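Local atomic coordinates of McyG protein (Microcystis aeruginosa PCC 7806, PDB entry 4R0M), a protein that binds phenylalanyl-adenylate in its adenylation domain and probably loads the activated acyl group onto the adjoining peptidyl carrier domain in microcystin synthesis. Residues Y517-E522 against S549-E554; T485-S490 against L521-V526; Y466-A471 against V534-L539; L219-L224 against V247-V252; D480-T485 against I513-V518. One frame throughout, in Å; residues are numbered along the deposited sequence.

Interaction 1: Y517-E522 against S549-E554; sequences YVIPLE and SSRIQE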
# COMPACT_ATOMS: atom_id res chain seq x y z
N TYR A 517 -11.64 13.41 23.02
CA TYR A 517 -12.07 14.26 21.91
C TYR A 517 -12.49 13.43 20.70
O TYR A 517 -11.85 12.43 20.37
CB TYR A 517 -10.96 15.23 21.51
CG TYR A 517 -10.44 16.10 22.64
CD1 TYR A 517 -11.11 17.27 23.01
CD2 TYR A 517 -9.28 15.75 23.33
CE1 TYR A 517 -10.64 18.06 24.04
CE2 TYR A 517 -8.80 16.54 24.37
CZ TYR A 517 -9.48 17.69 24.71
OH TYR A 517 -9.01 18.48 25.74
N VAL A 518 -13.57 13.86 20.04
CA VAL A 518 -14.03 13.25 18.80
C VAL A 518 -14.17 14.34 17.75
O VAL A 518 -15.08 15.17 17.82
CB VAL A 518 -15.37 12.49 18.98
CG1 VAL A 518 -15.78 11.82 17.68
CG2 VAL A 518 -15.26 11.45 20.08
N ILE A 519 -13.27 14.33 16.77
CA ILE A 519 -13.17 15.41 15.79
C ILE A 519 -13.60 14.98 14.38
O ILE A 519 -12.95 14.13 13.76
CB ILE A 519 -11.74 15.99 15.73
CG1 ILE A 519 -11.18 16.21 17.14
CG2 ILE A 519 -11.73 17.28 14.92
CD1 ILE A 519 -9.67 16.06 17.24
N PRO A 520 -14.70 15.57 13.88
CA PRO A 520 -15.12 15.39 12.49
C PRO A 520 -14.13 16.06 11.54
O PRO A 520 -13.57 17.11 11.86
CB PRO A 520 -16.47 16.11 12.42
CG PRO A 520 -16.94 16.19 13.84
CD PRO A 520 -15.69 16.35 14.64
N LEU A 521 -13.92 15.45 10.38
CA LEU A 521 -12.99 15.98 9.39
C LEU A 521 -13.52 15.88 7.96
O LEU A 521 -14.20 14.92 7.60
CB LEU A 521 -11.64 15.27 9.49
CG LEU A 521 -10.59 15.93 10.38
CD1 LEU A 521 -9.43 14.98 10.62
CD2 LEU A 521 -10.09 17.23 9.75
N GLU A 522 -13.19 16.90 7.17
CA GLU A 522 -13.45 16.87 5.73
C GLU A 522 -12.58 15.79 5.10
O GLU A 522 -11.40 15.67 5.43
CB GLU A 522 -13.20 18.24 5.08
CG GLU A 522 -12.10 19.09 5.72
CD GLU A 522 -12.57 19.84 6.97
OE1 GLU A 522 -11.99 19.60 8.05
OE2 GLU A 522 -13.51 20.66 6.87
N SER A 549 -8.40 22.72 17.34
CA SER A 549 -8.80 23.46 18.54
C SER A 549 -10.07 24.30 18.35
O SER A 549 -10.91 24.36 19.24
CB SER A 549 -7.65 24.34 19.04
OG SER A 549 -6.57 23.55 19.49
N SER A 550 -10.19 24.91 17.18
CA SER A 550 -11.35 25.72 16.82
C SER A 550 -12.61 24.86 16.72
O SER A 550 -13.65 25.20 17.29
CB SER A 550 -11.12 26.45 15.50
OG SER A 550 -12.26 27.20 15.12
N ARG A 551 -12.51 23.75 15.99
CA ARG A 551 -13.61 22.81 15.81
C ARG A 551 -13.99 22.16 17.14
O ARG A 551 -15.18 22.00 17.44
CB ARG A 551 -13.26 21.75 14.76
CG ARG A 551 -14.44 20.93 14.28
CD ARG A 551 -14.16 20.28 12.94
NE ARG A 551 -14.13 21.26 11.85
CZ ARG A 551 -13.94 20.96 10.57
NH1 ARG A 551 -13.77 19.70 10.18
NH2 ARG A 551 -13.93 21.93 9.66
N ILE A 552 -12.98 21.79 17.94
CA ILE A 552 -13.19 21.23 19.28
C ILE A 552 -14.03 22.16 20.15
O ILE A 552 -15.03 21.73 20.73
CB ILE A 552 -11.84 20.90 19.97
CG1 ILE A 552 -11.20 19.66 19.32
CG2 ILE A 552 -12.04 20.66 21.47
CD1 ILE A 552 -9.73 19.48 19.62
N GLN A 553 -13.64 23.43 20.21
CA GLN A 553 -14.38 24.44 20.97
C GLN A 553 -15.79 24.61 20.42
O GLN A 553 -16.76 24.64 21.19
CB GLN A 553 -13.64 25.79 20.97
CG GLN A 553 -12.33 25.79 21.76
CD GLN A 553 -12.52 25.44 23.23
OE1 GLN A 553 -13.29 26.09 23.94
NE2 GLN A 553 -11.81 24.41 23.68
N GLU A 554 -15.90 24.69 19.09
CA GLU A 554 -17.18 24.85 18.40
C GLU A 554 -18.16 23.71 18.72
O GLU A 554 -19.35 23.95 18.94
CB GLU A 554 -16.95 24.94 16.89
CG GLU A 554 -18.19 25.29 16.07
CD GLU A 554 -18.00 25.06 14.58
OE1 GLU A 554 -17.13 24.25 14.19
OE2 GLU A 554 -18.74 25.68 13.79

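Interaction 2: T485-S490 against L521-V526; sequences TFSPES and LERNLV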
# COMPACT_ATOMS: atom_id res chain seq x y z
N THR A 485 -10.63 10.54 15.49
CA THR A 485 -10.93 11.38 14.34
C THR A 485 -11.69 10.56 13.32
O THR A 485 -11.43 9.36 13.16
CB THR A 485 -9.66 11.96 13.70
OG1 THR A 485 -8.76 10.89 13.38
CG2 THR A 485 -8.96 12.93 14.66
N PHE A 486 -12.62 11.20 12.62
CA PHE A 486 -13.46 10.53 11.65
C PHE A 486 -13.96 11.52 10.60
O PHE A 486 -13.77 12.73 10.74
CB PHE A 486 -14.65 9.85 12.35
CG PHE A 486 -15.76 10.80 12.71
CD1 PHE A 486 -15.65 11.64 13.82
CD2 PHE A 486 -16.92 10.86 11.94
CE1 PHE A 486 -16.67 12.51 14.15
CE2 PHE A 486 -17.94 11.74 12.27
CZ PHE A 486 -17.82 12.56 13.37
N SER A 487 -14.58 11.00 9.54
CA SER A 487 -15.25 11.83 8.56
C SER A 487 -16.72 11.45 8.51
O SER A 487 -17.05 10.26 8.50
CB SER A 487 -14.60 11.67 7.18
OG SER A 487 -15.16 12.58 6.25
N PRO A 488 -17.63 12.45 8.49
CA PRO A 488 -19.06 12.18 8.50
C PRO A 488 -19.57 11.65 7.16
O PRO A 488 -19.12 12.09 6.10
CB PRO A 488 -19.69 13.55 8.80
CG PRO A 488 -18.56 14.45 9.16
CD PRO A 488 -17.35 13.90 8.49
N GLU A 489 -20.51 10.71 7.23
CA GLU A 489 -21.15 10.16 6.03
C GLU A 489 -22.35 11.02 5.62
O GLU A 489 -23.04 10.71 4.65
CB GLU A 489 -21.58 8.71 6.28
CG GLU A 489 -21.71 7.86 5.03
CD GLU A 489 -21.73 6.37 5.32
OE1 GLU A 489 -22.55 5.94 6.16
OE2 GLU A 489 -20.94 5.63 4.70
N SER A 490 -22.57 12.10 6.36
CA SER A 490 -23.67 13.03 6.11
C SER A 490 -23.52 13.74 4.76
O SER A 490 -22.44 13.73 4.16
CB SER A 490 -23.75 14.07 7.23
OG SER A 490 -23.89 13.44 8.50
N LEU A 521 -13.92 15.45 10.38
CA LEU A 521 -12.99 15.98 9.39
C LEU A 521 -13.52 15.88 7.96
O LEU A 521 -14.20 14.92 7.60
CB LEU A 521 -11.64 15.27 9.49
CG LEU A 521 -10.59 15.93 10.38
CD1 LEU A 521 -9.43 14.98 10.62
CD2 LEU A 521 -10.09 17.23 9.75
N GLU A 522 -13.19 16.90 7.17
CA GLU A 522 -13.45 16.87 5.73
C GLU A 522 -12.58 15.79 5.10
O GLU A 522 -11.40 15.67 5.43
CB GLU A 522 -13.20 18.24 5.08
CG GLU A 522 -12.10 19.09 5.72
CD GLU A 522 -12.57 19.84 6.97
OE1 GLU A 522 -11.99 19.60 8.05
OE2 GLU A 522 -13.51 20.66 6.87
N ARG A 523 -13.19 15.01 4.20
CA ARG A 523 -12.55 13.85 3.58
C ARG A 523 -11.18 14.17 2.99
O ARG A 523 -10.25 13.36 3.10
CB ARG A 523 -13.45 13.24 2.50
CG ARG A 523 -14.87 12.93 2.96
CD ARG A 523 -15.68 12.20 1.90
NE ARG A 523 -15.75 12.92 0.63
CZ ARG A 523 -15.20 12.50 -0.51
NH1 ARG A 523 -14.54 11.35 -0.56
NH2 ARG A 523 -15.32 13.23 -1.61
N ASN A 524 -11.06 15.35 2.40
CA ASN A 524 -9.83 15.79 1.73
C ASN A 524 -8.67 16.11 2.67
O ASN A 524 -7.53 16.28 2.22
CB ASN A 524 -10.12 17.00 0.83
CG ASN A 524 -11.01 16.67 -0.35
OD1 ASN A 524 -11.60 15.59 -0.43
ND2 ASN A 524 -11.12 17.61 -1.29
N LEU A 525 -8.95 16.20 3.97
CA LEU A 525 -7.93 16.57 4.95
C LEU A 525 -7.45 15.41 5.82
O LEU A 525 -6.51 15.57 6.61
CB LEU A 525 -8.41 17.75 5.82
CG LEU A 525 -8.08 19.19 5.40
CD1 LEU A 525 -6.58 19.46 5.43
CD2 LEU A 525 -8.67 19.56 4.04
N VAL A 526 -8.09 14.25 5.69
CA VAL A 526 -7.63 13.04 6.38
C VAL A 526 -6.40 12.49 5.65
O VAL A 526 -6.51 12.03 4.51
CB VAL A 526 -8.74 11.96 6.47
CG1 VAL A 526 -8.24 10.74 7.23
CG2 VAL A 526 -9.99 12.53 7.13

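Interaction 3: Y466-A471 against V534-L539; sequences YTAAFA and VQKSKL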
# COMPACT_ATOMS: atom_id res chain seq x y z
N TYR A 466 -12.02 6.55 6.88
CA TYR A 466 -11.55 7.85 7.31
C TYR A 466 -11.40 7.99 8.80
O TYR A 466 -11.42 9.08 9.30
CB TYR A 466 -12.47 8.93 6.82
CG TYR A 466 -12.61 9.02 5.35
CD1 TYR A 466 -11.73 9.74 4.61
CD2 TYR A 466 -13.63 8.39 4.71
CE1 TYR A 466 -11.85 9.82 3.27
CE2 TYR A 466 -13.75 8.48 3.36
CZ TYR A 466 -12.85 9.20 2.66
OH TYR A 466 -12.97 9.31 1.32
N THR A 467 -11.30 6.89 9.51
CA THR A 467 -11.36 6.89 10.95
C THR A 467 -10.03 6.56 11.56
O THR A 467 -9.31 5.82 11.01
CB THR A 467 -12.43 5.93 11.43
OG1 THR A 467 -13.66 6.29 10.85
CG2 THR A 467 -12.58 6.03 12.87
N ALA A 468 -9.69 7.17 12.68
CA ALA A 468 -8.44 6.90 13.38
C ALA A 468 -8.61 6.98 14.89
O ALA A 468 -9.38 7.79 15.40
CB ALA A 468 -7.35 7.87 12.92
N ALA A 469 -7.87 6.13 15.60
CA ALA A 469 -7.85 6.15 17.06
C ALA A 469 -6.40 6.14 17.55
O ALA A 469 -5.62 5.25 17.19
CB ALA A 469 -8.62 4.97 17.62
N PHE A 470 -6.05 7.13 18.35
CA PHE A 470 -4.70 7.25 18.90
C PHE A 470 -4.71 7.89 20.29
O PHE A 470 -5.69 8.53 20.67
CB PHE A 470 -3.78 8.04 17.96
CG PHE A 470 -4.27 9.42 17.65
CD1 PHE A 470 -5.14 9.65 16.59
CD2 PHE A 470 -3.85 10.51 18.41
CE1 PHE A 470 -5.59 10.93 16.30
CE2 PHE A 470 -4.30 11.79 18.13
CZ PHE A 470 -5.17 12.00 17.07
N ALA A 471 -3.62 7.70 21.03
CA ALA A 471 -3.51 8.21 22.39
C ALA A 471 -2.39 9.24 22.56
O ALA A 471 -1.26 9.01 22.13
CB ALA A 471 -3.31 7.06 23.37
N VAL A 534 -4.80 5.33 6.67
CA VAL A 534 -4.75 6.55 7.47
C VAL A 534 -3.45 6.60 8.26
O VAL A 534 -3.16 5.70 9.06
CB VAL A 534 -5.96 6.65 8.44
CG1 VAL A 534 -5.84 7.87 9.35
CG2 VAL A 534 -7.27 6.71 7.67
N GLN A 535 -2.64 7.63 8.01
CA GLN A 535 -1.40 7.82 8.75
C GLN A 535 -1.66 8.61 10.04
O GLN A 535 -1.88 9.83 10.02
CB GLN A 535 -0.30 8.45 7.88
CG GLN A 535 -0.79 9.44 6.84
CD GLN A 535 0.15 9.60 5.66
OE1 GLN A 535 1.21 8.97 5.60
NE2 GLN A 535 -0.23 10.44 4.71
N LYS A 536 -1.65 7.88 11.15
CA LYS A 536 -2.06 8.39 12.46
C LYS A 536 -1.06 9.36 13.07
O LYS A 536 -1.42 10.18 13.92
CB LYS A 536 -2.32 7.23 13.42
CG LYS A 536 -3.46 6.32 13.00
CD LYS A 536 -3.49 5.05 13.82
CE LYS A 536 -4.37 4.00 13.16
NZ LYS A 536 -4.16 2.66 13.76
N SER A 537 0.20 9.27 12.64
CA SER A 537 1.25 10.18 13.09
C SER A 537 0.97 11.63 12.69
O SER A 537 1.10 12.53 13.52
CB SER A 537 2.61 9.73 12.55
OG SER A 537 2.96 8.46 13.06
N LYS A 538 0.56 11.83 11.44
CA LYS A 538 0.22 13.15 10.93
C LYS A 538 -1.01 13.74 11.63
O LYS A 538 -1.09 14.95 11.85
CB LYS A 538 -0.00 13.12 9.42
CG LYS A 538 1.28 13.05 8.60
CD LYS A 538 0.98 13.08 7.10
CE LYS A 538 2.26 13.08 6.27
NZ LYS A 538 3.00 14.37 6.36
N LEU A 539 -1.97 12.88 11.98
CA LEU A 539 -3.17 13.30 12.70
C LEU A 539 -2.88 13.63 14.16
O LEU A 539 -3.47 14.56 14.71
CB LEU A 539 -4.27 12.24 12.60
CG LEU A 539 -5.16 12.27 11.36
CD1 LEU A 539 -6.08 11.06 11.33
CD2 LEU A 539 -5.98 13.56 11.28

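Interaction 4: L219-L224 against V247-V252; sequences LNWMPL and VPMELV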
# COMPACT_ATOMS: atom_id res chain seq x y z
N LEU A 219 -5.58 -9.04 -10.60
CA LEU A 219 -6.25 -7.75 -10.72
C LEU A 219 -5.81 -6.80 -9.61
O LEU A 219 -5.95 -7.11 -8.42
CB LEU A 219 -7.78 -7.91 -10.73
CG LEU A 219 -8.65 -6.66 -10.88
CD1 LEU A 219 -9.94 -6.98 -11.63
CD2 LEU A 219 -8.96 -6.02 -9.54
N ASN A 220 -5.29 -5.65 -10.01
CA ASN A 220 -4.91 -4.59 -9.09
C ASN A 220 -5.77 -3.35 -9.28
O ASN A 220 -6.06 -2.95 -10.41
CB ASN A 220 -3.44 -4.22 -9.28
CG ASN A 220 -3.03 -3.01 -8.44
OD1 ASN A 220 -3.01 -3.07 -7.22
ND2 ASN A 220 -2.71 -1.91 -9.11
N TRP A 221 -6.18 -2.75 -8.17
CA TRP A 221 -6.87 -1.46 -8.22
C TRP A 221 -6.27 -0.44 -7.30
O TRP A 221 -6.86 0.61 -7.05
CB TRP A 221 -8.37 -1.63 -8.01
CG TRP A 221 -8.77 -2.15 -6.66
CD1 TRP A 221 -8.70 -3.46 -6.19
CD2 TRP A 221 -9.37 -1.38 -5.55
NE1 TRP A 221 -9.17 -3.54 -4.90
CE2 TRP A 221 -9.59 -2.34 -4.46
CE3 TRP A 221 -9.71 -0.04 -5.36
CZ2 TRP A 221 -10.14 -1.95 -3.25
CZ3 TRP A 221 -10.26 0.33 -4.13
CH2 TRP A 221 -10.47 -0.60 -3.10
N MSE A 222 -5.08 -0.69 -6.80
CA MSE A 222 -4.33 0.26 -6.02
C MSE A 222 -3.49 1.09 -6.90
O MSE A 222 -3.19 0.66 -7.96
CB MSE A 222 -3.41 -0.46 -5.06
CG MSE A 222 -4.11 -1.19 -3.93
SE MSE A 222 -5.24 -0.22 -2.69
CE MSE A 222 -6.91 -0.81 -3.36
N PRO A 223 -3.13 2.29 -6.51
CA PRO A 223 -2.30 3.13 -7.38
C PRO A 223 -0.93 2.51 -7.66
O PRO A 223 -0.36 1.84 -6.79
CB PRO A 223 -2.15 4.45 -6.60
CG PRO A 223 -2.55 4.13 -5.20
CD PRO A 223 -3.54 3.01 -5.29
N LEU A 224 -0.42 2.74 -8.87
CA LEU A 224 0.75 2.03 -9.37
C LEU A 224 2.08 2.40 -8.72
O LEU A 224 3.06 1.68 -8.88
CB LEU A 224 0.85 2.18 -10.89
CG LEU A 224 -0.20 1.48 -11.76
CD1 LEU A 224 0.09 1.75 -13.23
CD2 LEU A 224 -0.24 -0.02 -11.51
N VAL A 247 -6.79 -1.47 -12.62
CA VAL A 247 -7.98 -0.61 -12.55
C VAL A 247 -7.63 0.62 -11.73
O VAL A 247 -6.95 0.50 -10.70
CB VAL A 247 -9.16 -1.35 -11.88
CG1 VAL A 247 -10.48 -0.64 -12.16
CG2 VAL A 247 -9.24 -2.80 -12.35
N PRO A 248 -8.07 1.82 -12.16
CA PRO A 248 -7.84 3.02 -11.34
C PRO A 248 -8.64 2.95 -10.05
O PRO A 248 -9.81 2.53 -10.07
CB PRO A 248 -8.33 4.17 -12.23
CG PRO A 248 -8.50 3.60 -13.60
CD PRO A 248 -8.81 2.15 -13.39
N MSE A 249 -8.02 3.35 -8.94
CA MSE A 249 -8.62 3.20 -7.60
C MSE A 249 -9.95 3.88 -7.48
O MSE A 249 -10.88 3.33 -6.89
CB MSE A 249 -7.66 3.74 -6.54
CG MSE A 249 -8.13 3.37 -5.14
SE MSE A 249 -6.82 3.93 -3.77
CE MSE A 249 -6.64 5.83 -4.24
N GLU A 250 -10.06 5.08 -8.05
CA GLU A 250 -11.28 5.88 -7.96
C GLU A 250 -12.52 5.18 -8.55
O GLU A 250 -13.63 5.39 -8.07
CB GLU A 250 -11.09 7.28 -8.56
CG GLU A 250 -10.80 7.31 -10.06
CD GLU A 250 -9.31 7.31 -10.40
OE1 GLU A 250 -8.96 7.94 -11.42
OE2 GLU A 250 -8.50 6.70 -9.67
N LEU A 251 -12.31 4.34 -9.56
CA LEU A 251 -13.40 3.58 -10.18
C LEU A 251 -14.05 2.62 -9.18
O LEU A 251 -15.27 2.50 -9.14
CB LEU A 251 -12.91 2.84 -11.42
CG LEU A 251 -13.95 2.14 -12.30
CD1 LEU A 251 -13.55 2.22 -13.77
CD2 LEU A 251 -14.18 0.69 -11.89
N VAL A 252 -13.22 1.93 -8.40
CA VAL A 252 -13.73 1.01 -7.37
C VAL A 252 -14.24 1.77 -6.14
O VAL A 252 -15.18 1.32 -5.49
CB VAL A 252 -12.67 -0.04 -6.97
CG1 VAL A 252 -13.22 -1.00 -5.92
CG2 VAL A 252 -12.20 -0.82 -8.19
O HOH W 1 -4.40 1.54 -10.46

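Interaction 5: D480-T485 against I513-V518; sequences DLLIIT and IAPAYV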
# COMPACT_ATOMS: atom_id res chain seq x y z
N ASP A 480 -3.40 9.98 30.22
CA ASP A 480 -3.50 9.62 28.80
C ASP A 480 -4.91 9.80 28.25
O ASP A 480 -5.89 9.35 28.85
CB ASP A 480 -3.02 8.19 28.57
CG ASP A 480 -1.51 8.07 28.63
OD1 ASP A 480 -0.82 8.76 27.84
OD2 ASP A 480 -1.00 7.27 29.45
N LEU A 481 -5.00 10.47 27.10
CA LEU A 481 -6.28 10.71 26.45
C LEU A 481 -6.41 9.89 25.16
O LEU A 481 -5.45 9.76 24.40
CB LEU A 481 -6.46 12.20 26.13
CG LEU A 481 -6.29 13.27 27.23
CD1 LEU A 481 -6.38 14.66 26.62
CD2 LEU A 481 -7.31 13.11 28.35
N LEU A 482 -7.60 9.34 24.94
CA LEU A 482 -7.93 8.68 23.68
C LEU A 482 -8.58 9.69 22.75
O LEU A 482 -9.58 10.32 23.10
CB LEU A 482 -8.86 7.49 23.92
CG LEU A 482 -9.51 6.84 22.69
CD1 LEU A 482 -8.49 6.08 21.85
CD2 LEU A 482 -10.65 5.91 23.11
N ILE A 483 -8.00 9.84 21.56
CA ILE A 483 -8.53 10.76 20.56
C ILE A 483 -9.03 9.99 19.35
O ILE A 483 -8.35 9.10 18.84
CB ILE A 483 -7.49 11.84 20.15
CG1 ILE A 483 -7.12 12.73 21.34
CG2 ILE A 483 -8.04 12.74 19.04
CD1 ILE A 483 -6.03 12.16 22.22
N ILE A 484 -10.23 10.34 18.91
CA ILE A 484 -10.86 9.71 17.76
C ILE A 484 -11.17 10.76 16.69
O ILE A 484 -11.86 11.75 16.95
CB ILE A 484 -12.13 8.93 18.17
CG1 ILE A 484 -11.73 7.61 18.84
CG2 ILE A 484 -13.04 8.68 16.97
CD1 ILE A 484 -12.82 6.96 19.66
N THR A 485 -10.63 10.54 15.49
CA THR A 485 -10.93 11.38 14.34
C THR A 485 -11.69 10.56 13.32
O THR A 485 -11.43 9.36 13.16
CB THR A 485 -9.66 11.96 13.70
OG1 THR A 485 -8.76 10.89 13.38
CG2 THR A 485 -8.96 12.93 14.66
N ILE A 513 -13.79 2.45 28.23
CA ILE A 513 -13.09 3.73 28.22
C ILE A 513 -13.72 4.65 27.17
O ILE A 513 -14.39 4.19 26.25
CB ILE A 513 -11.57 3.58 27.95
CG1 ILE A 513 -11.32 2.79 26.66
CG2 ILE A 513 -10.88 2.95 29.15
CD1 ILE A 513 -9.95 3.00 26.05
N ALA A 514 -13.50 5.95 27.33
CA ALA A 514 -14.13 6.94 26.46
C ALA A 514 -13.11 7.80 25.71
O ALA A 514 -12.02 8.05 26.22
CB ALA A 514 -15.06 7.81 27.27
N PRO A 515 -13.47 8.23 24.49
CA PRO A 515 -12.63 9.22 23.81
C PRO A 515 -12.75 10.59 24.48
O PRO A 515 -13.87 11.05 24.74
CB PRO A 515 -13.22 9.27 22.39
CG PRO A 515 -14.60 8.75 22.52
CD PRO A 515 -14.56 7.74 23.63
N ALA A 516 -11.61 11.22 24.75
CA ALA A 516 -11.60 12.57 25.30
C ALA A 516 -12.10 13.57 24.26
O ALA A 516 -12.89 14.46 24.58
CB ALA A 516 -10.20 12.94 25.78
N TYR A 517 -11.64 13.41 23.02
CA TYR A 517 -12.07 14.26 21.91
C TYR A 517 -12.49 13.43 20.70
O TYR A 517 -11.85 12.43 20.37
CB TYR A 517 -10.96 15.23 21.51
CG TYR A 517 -10.44 16.10 22.64
CD1 TYR A 517 -11.11 17.27 23.01
CD2 TYR A 517 -9.28 15.75 23.33
CE1 TYR A 517 -10.64 18.06 24.04
CE2 TYR A 517 -8.80 16.54 24.37
CZ TYR A 517 -9.48 17.69 24.71
OH TYR A 517 -9.01 18.48 25.74
N VAL A 518 -13.57 13.86 20.04
CA VAL A 518 -14.03 13.25 18.80
C VAL A 518 -14.17 14.34 17.75
O VAL A 518 -15.08 15.17 17.82
CB VAL A 518 -15.37 12.49 18.98
CG1 VAL A 518 -15.78 11.82 17.68
CG2 VAL A 518 -15.26 11.45 20.08

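Interaction 1: Y517-E522 against S549-E554
Arg551 supplies all the polar bonds here. Its CG stands anti to the backbone N, and the chain stays extended until it bends at chi3, carrying the guanidinium from the helix to the loop that follows strand 517-520. There it grips Glu522 end-on, one nitrogen to each carboxylate oxygen, in a salt bridge. NH2 reaches OE2 of Glu522 at 3.1 Å, nearly straight, in the guanidinium plane and on the syn lone pair. NH1 meets OE1 of Glu522 at 2.8 Å, from above the carboxylate plane along a bent path, because the two flat groups are turned 46° apart. Glu522 holds CG in the crowded position and bends at chi2 to present its oxygens. Arg551 NH1 gives a further bond to Pro520 O (3.1 Å, 164°). Arginine suits the place: its long chain ends in several N-H groups that serve carbonyl and carboxylate at once.

Apolar contacts belong to Ile552. Its CG2 approaches Tyr517 CD1 at 3.8 Å, the two side chains crossing near a right angle, and its CG1 lies 4.1 Å from Ile519 CG1. Phe543 of the preceding helix adjoins Tyr517, Ile519 and Ile552.

Helix 549-558 packs across an outer strand of a three-stranded sheet, the axes of 549-554 and 517-520 being 109° apart, an alpha/beta layer in the C-terminal part of an adenylation enzyme.

Interaction 2: T485-S490 against L521-V526
Ser487 and Leu521 face each other where two neighbouring strands run out into loops. Ser487 CB points across, and OG, anti to the backbone N (chi1 -174°), is carried straight to the carbonyl of Leu521. OG donates to Leu521 O at 2.9 Å, nearly along the C=O axis. The same hydroxyl lies against the aliphatic part of Arg523, 3.3 Å from its CG, whose charged end goes to Tyr466 OH. Serine suits the place: its short side chain brings a donor to a segment whose backbone lies close, 4.8 Å between the CA atoms of Ser487 and Leu521.

Pro488 CD packs 3.4 Å from Leu521 O. Leu521 sends its branched end the other way, CD1 coming within 4.3 Å of Thr485 CB, and Leu539 of helix 536-545 and Phe548 pack against it. Phe486 turns its ring away toward helix 498-511 and offers only backbone: its O takes a weak, bent bond from Leu521 N at 2.7 Å.

Leu521 O therefore takes the OG bond and a CA-H...O contact at 3.4 Å from Ser487 CA, so a buried backbone oxygen beyond the end of the strand is satisfied largely by a side chain.

Interaction 3: Y466-A471 against V534-L539
This contact lays the start of helix 536-545 over one face of the three-stranded sheet in the C-terminal part of the adenylation enzyme, an alpha/beta layer with no hydrogen bond between the two segments. The branches of Val534 divide the work: CG1, anti to the backbone N, meets Ala468 CB at 3.9 Å, while CG2 lies 4.0 Å from Thr467 O. Gln535 takes the N-cap position and turns away from the strand.

Lys536 opens the helix and is extended beyond CG, so its aliphatic part crosses the strand at about a right angle, with CG 4.2 Å from Ala468 CB and CD 4.0 Å from Ala469 O. Its ammonium makes a long, weak ion pair with Glu453. This side chain is about 9 Å from the bound phenylalanyl-adenylate, so the helix starts near the active site.

One turn on, Leu539 sets CD1 against Ala468 CB at 3.8 Å. The Ala468 methyl thus meets Val534, Lys536 and Leu539, and a side chain that small lets the helix come close to the strand. Leu539 CB also touches Phe470 CE1 at 4.1 Å, the two side chains crossing at about a right angle, and Phe470 CZ ends 3.9 Å from Leu539 O.

Interaction 4: L219-L224 against V247-V252
Trp221 fills the centre of a contact between the ends of two adjacent parallel strands, 217-220 and 243-246, which helix 227-240 links as a beta-alpha-beta unit in the large mixed sheet of the AMP-binding domain. Val252, in helix 249-254, lays CG1 over the six-membered ring, 3.7 Å from its centroid and 12° off the normal, a CH-pi contact. On the opposite face sits CE of Met222, a selenomethionine, over the centre of the ring system. A broad flat indole suits a slot between two methyl groups. Met249, also selenomethionine, adds CG at 3.8 Å from Trp221 CE3, and its SE turns to Pro223 CD at 3.7 Å. The Trp259 ring also meets Trp221.

Behind this shell the backbone sets the positions. Val247 N donates to Asn220 O at 2.8 Å, nearly along the C=O axis, extending the strand pairing by one bond. Asn220 forms an Asx turn: its OD1 accepts from Met222 N at 3.2 Å, while its ND2 donates to Met222 O and also bonds to His246 ND1. Asparagine suits the place, able to accept and donate at once. One water donates to Met222 O at 2.9 Å and to Val247 O at 2.8 Å.

Interaction 5: D480-T485 against I513-V518
Two first torsions on strand 479-486 fix where its branched side chains go. Ile484 sets CG1 anti to its carbonyl carbon (chi1 -76°) and then runs on extended, so that CD1 lands 3.6 Å from Pro515 CB; the isoleucine chain and the proline ring cross obliquely. Leu482 takes another setting, with CG anti to the backbone N (chi1 169°), and brings CD2 between Pro515 and Ile513 CD1, the latter 4.2 Å away. Leu481, on the other face, meets Ala516 CB with its own CB at 3.8 Å. Its CD1 reaches the edge of the Tyr517 ring near the ring plane, 3.8 Å from CE2, and Ile483 CG1 approaches the same edge.

The two segments form the parallel strand pair of a beta-alpha-beta unit, in which helix 498-511 links strand 479-486 to strand 517-520. Ile483 pairs with Tyr517 and Ile484 with Val518; Val518 and Ile484 share the face on which Val500 and Ile503 of that helix touch Val518. Beta-branched Ile483, Ile484 and Val518 suit extended, buried positions.

Ile484 N donates to Tyr517 O at 3.0 Å along an almost straight line (175°). Ala516 N donates to Leu482 O at 2.8 Å, in the carbonyl plane. Pro515, lacking an N-H, offers its CA to that same oxygen, and Val518 CA comes within 3.2 Å of Ile484 O.

In the fold
Four of the five contacts gather around the three-stranded sheet 468-474, 479-486 and 517-520, centres about 11 to 16 Å apart. Interaction 5 joins its two parallel strands, interaction 2 continues that pair past the strand ends, and interactions 1 and 3 add helices 549-558 and 536-545. Residues are shared: interactions 1 and 5 have Tyr517 and Val518 in common, 1 and 2 Leu521 and Glu522, 2 and 5 Thr485. Leu539 of interaction 3 packs on Leu521. Interaction 4 comes earlier in the chain, in the large mixed sheet, its centre about 22 to 34 Å from the others. Interactions 3 and 4 probably approach the adenylate from two subdomains, consistent with an active site between them.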